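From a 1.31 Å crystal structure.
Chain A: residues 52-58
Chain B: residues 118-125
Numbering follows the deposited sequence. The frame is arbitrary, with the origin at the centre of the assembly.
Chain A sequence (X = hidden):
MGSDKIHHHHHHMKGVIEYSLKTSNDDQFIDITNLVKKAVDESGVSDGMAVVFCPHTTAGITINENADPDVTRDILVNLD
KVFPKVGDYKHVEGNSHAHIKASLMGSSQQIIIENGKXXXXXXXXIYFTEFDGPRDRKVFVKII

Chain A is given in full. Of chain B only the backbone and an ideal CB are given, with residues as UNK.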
# COMPACT_ATOMS: atom_id res chain seq x y z
N VAL A 52 -11.72 -0.97 1.98
CA VAL A 52 -11.82 -2.39 1.84
C VAL A 52 -10.64 -3.00 2.60
O VAL A 52 -9.51 -2.72 2.24
CB VAL A 52 -11.74 -2.81 0.36
CG1 VAL A 52 -11.90 -4.30 0.19
CG2 VAL A 52 -12.81 -2.07 -0.45
N PHE A 53 -10.89 -3.76 3.64
CA PHE A 53 -9.84 -4.23 4.58
C PHE A 53 -9.83 -5.78 4.67
O PHE A 53 -10.91 -6.41 4.82
CB PHE A 53 -10.08 -3.65 5.98
CG PHE A 53 -8.98 -3.94 6.98
CD1 PHE A 53 -8.99 -5.11 7.73
CD2 PHE A 53 -7.94 -3.04 7.17
CE1 PHE A 53 -7.98 -5.35 8.64
CE2 PHE A 53 -6.94 -3.31 8.06
CZ PHE A 53 -6.94 -4.45 8.76
N CYS A 54 -8.62 -6.36 4.61
CA CYS A 54 -8.46 -7.79 4.75
C CYS A 54 -7.93 -8.14 6.13
O CYS A 54 -6.78 -7.78 6.46
CB CYS A 54 -7.50 -8.29 3.68
SG CYS A 54 -7.14 -10.00 3.82
N PRO A 55 -8.72 -8.84 6.94
CA PRO A 55 -8.26 -9.19 8.30
C PRO A 55 -7.32 -10.39 8.38
O PRO A 55 -6.98 -10.82 9.52
CB PRO A 55 -9.57 -9.50 9.02
CG PRO A 55 -10.42 -10.10 7.94
CD PRO A 55 -10.08 -9.34 6.68
N HIS A 56 -6.87 -10.93 7.26
CA HIS A 56 -6.03 -12.10 7.20
C HIS A 56 -4.60 -11.72 6.86
O HIS A 56 -4.37 -11.00 5.90
CB HIS A 56 -6.57 -13.02 6.11
CG HIS A 56 -8.01 -13.36 6.32
ND1 HIS A 56 -8.43 -14.18 7.35
CD2 HIS A 56 -9.12 -13.03 5.62
CE1 HIS A 56 -9.75 -14.30 7.29
NE2 HIS A 56 -10.19 -13.63 6.25
N THR A 57 -3.64 -12.24 7.59
CA THR A 57 -2.24 -11.90 7.40
C THR A 57 -1.56 -12.62 6.24
O THR A 57 -0.43 -12.31 5.93
CB THR A 57 -1.47 -12.09 8.67
OG1 THR A 57 -1.57 -13.45 9.07
CG2 THR A 57 -2.00 -11.18 9.77
N THR A 58 -2.28 -13.55 5.59
CA THR A 58 -1.79 -14.28 4.42
C THR A 58 -2.64 -14.01 3.18
O THR A 58 -2.62 -14.75 2.21
CB THR A 58 -1.71 -15.75 4.70
OG1 THR A 58 -2.97 -16.17 5.22
CG2 THR A 58 -0.61 -16.04 5.71
N UNK B 118 -10.15 -1.39 17.52
CA UNK B 118 -9.54 -1.63 16.19
C UNK B 118 -10.02 -2.96 15.66
O UNK B 118 -9.89 -3.99 16.33
CB UNK B 118 -8.01 -1.61 16.26
N UNK B 119 -10.59 -2.94 14.46
CA UNK B 119 -11.16 -4.15 13.87
C UNK B 119 -10.09 -4.93 13.13
O UNK B 119 -9.94 -4.87 11.89
CB UNK B 119 -12.31 -3.80 12.92
N UNK B 120 -9.32 -5.68 13.88
CA UNK B 120 -8.19 -6.44 13.37
C UNK B 120 -8.52 -7.93 13.43
O UNK B 120 -9.30 -8.36 14.30
CB UNK B 120 -6.92 -6.13 14.16
N UNK B 121 -7.90 -8.68 12.54
CA UNK B 121 -8.07 -10.12 12.51
C UNK B 121 -7.22 -10.84 13.55
O UNK B 121 -6.55 -10.22 14.36
CB UNK B 121 -7.73 -10.65 11.11
N UNK B 122 -7.28 -12.17 13.51
CA UNK B 122 -6.58 -13.01 14.45
C UNK B 122 -5.08 -12.85 14.26
O UNK B 122 -4.54 -13.05 13.15
CB UNK B 122 -7.00 -14.47 14.29
N UNK B 123 -4.42 -12.47 15.35
CA UNK B 123 -2.99 -12.23 15.36
C UNK B 123 -2.53 -11.26 14.25
O UNK B 123 -1.49 -11.48 13.63
CB UNK B 123 -2.26 -13.56 15.22
N UNK B 124 -3.35 -10.24 14.01
CA UNK B 124 -3.05 -9.22 13.07
C UNK B 124 -2.69 -7.95 13.84
O UNK B 124 -3.47 -7.40 14.57
CB UNK B 124 -4.22 -9.00 12.11
N UNK B 125 -1.47 -7.46 13.63
CA UNK B 125 -0.94 -6.25 14.30
C UNK B 125 -0.39 -5.25 13.34
O UNK B 125 -0.14 -5.56 12.19
CB UNK B 125 0.16 -6.62 15.30

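Chain A ends a strand at Phe A53 and continues as a loop through Thr A58, presenting an aromatic ring, a proline, the carbonyls of Cys A54 and Pro A55 and the methyl group of Thr A57 to chain B. Position 118 lies far from this surface. Its ideal CB has nothing of chain A within 5.5 Å, so the contact sets no preference; the residue is Leu B118.

At position 119 the CB points sideways and again meets nothing, which would admit a long polar chain as readily as a small one. The residue is Lys B119, whose side chain leads away from chain A. Lys B119 O lies 3.8 Å from Phe A53 CE1.

Position 120 directs its CB away from chain A, yet the Phe A53 ring is near enough for a flexible apolar chain to bend back to it; a short or polar residue would also be tolerated. Leu B120 makes the apolar contact, Leu B120 CD2 lying 4.2 Å from Phe A53 CZ.

Position 121 is the most restrictive. Its CA-to-CB direction runs straight at chain A, and an ideal CB would stand 1.8 Å from Pro A55 O, a clear clash. The phi/psi of -80/-176 does not itself demand glycine; the neighbouring carbonyl does, leaving no room for a side chain. Gly B121 accordingly brings its CA to 3.3 Å from Pro A55 O in a CA-H...O contact, with an angle of 164° at the hydrogen.

Positions 122 and 123 are the central residues of a type II turn. At 122 the CB points sideways into open space, and many residues would serve. Thr B122 uses its backbone: water 1 donates to Thr B122 O (2.8 Å) and to Pro A55 O (2.9 Å), bridging the chains. The positive phi of 52° at 123 favours glycine or asparagine, but the contact excludes nothing larger, since the CB is again sideways and unopposed. Trp B123 occupies the site, its indole leading away from chain A, while Trp B123 O lies 3.9 Å from Thr A57 CG2.

Position 124 closes the turn, its N donating to O of 121 at 3.2 Å. The CB points toward chain A, 3.9 Å from Thr A57 CG2, and beyond it lies the backbone carbonyl of Cys A54, an acceptor facing chain B. A long chain ending in a donor would suit, glutamine, lysine or arginine among them; the 121 amide nearby adds a use for an acceptor and so favours an amide. Gln B124 meets both needs with chi1 and chi2 in t: Gln B124 NE2 donates to Cys A54 O (3.0 Å, 161°), while Gln B124 OE1 accepts from Gly B121 N at 2.8 Å. The same OE1 sits at the edge of the Phe A53 ring, 3.4 Å from Phe A53 CE1, and Gln B124 CG packs 3.8 Å from Thr A57 CG2.

Position 125 turns its CB away and meets nothing of chain A, so the contact would allow many residues; Gly B125 continues the strand.

Chain B, residues 118-125: LKLGTWQG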
# COMPACT_ATOMS: atom_id res chain seq x y z
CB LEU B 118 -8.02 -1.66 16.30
CG LEU B 118 -7.37 -0.34 16.71
CD1 LEU B 118 -5.90 -0.60 17.11
CD2 LEU B 118 -7.46 0.65 15.55
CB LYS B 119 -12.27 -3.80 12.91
CG LYS B 119 -13.28 -4.93 12.71
CD LYS B 119 -14.35 -4.49 11.71
CE LYS B 119 -15.23 -5.65 11.26
NZ LYS B 119 -15.82 -6.35 12.43
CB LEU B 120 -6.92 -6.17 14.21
CG LEU B 120 -6.36 -4.75 14.04
CD1 LEU B 120 -5.48 -4.33 15.18
CD2 LEU B 120 -5.60 -4.64 12.72
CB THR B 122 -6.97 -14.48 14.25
OG1 THR B 122 -8.40 -14.63 14.36
CG2 THR B 122 -6.33 -15.33 15.33
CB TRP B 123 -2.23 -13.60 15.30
CG TRP B 123 -2.56 -14.54 16.47
CD1 TRP B 123 -3.09 -15.79 16.41
CD2 TRP B 123 -2.45 -14.22 17.86
NE1 TRP B 123 -3.28 -16.29 17.68
CE2 TRP B 123 -2.89 -15.35 18.59
CE3 TRP B 123 -1.99 -13.09 18.56
CZ2 TRP B 123 -2.89 -15.38 19.99
CZ3 TRP B 123 -1.99 -13.13 19.97
CH2 TRP B 123 -2.44 -14.26 20.65
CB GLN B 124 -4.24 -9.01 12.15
CG GLN B 124 -3.95 -8.11 11.02
CD GLN B 124 -5.14 -7.90 10.10
OE1 GLN B 124 -6.28 -7.65 10.55
NE2 GLN B 124 -4.86 -7.89 8.80
O HOH W 1 -5.18 -12.88 10.39
O HOH W 2 -1.80 -13.92 11.76
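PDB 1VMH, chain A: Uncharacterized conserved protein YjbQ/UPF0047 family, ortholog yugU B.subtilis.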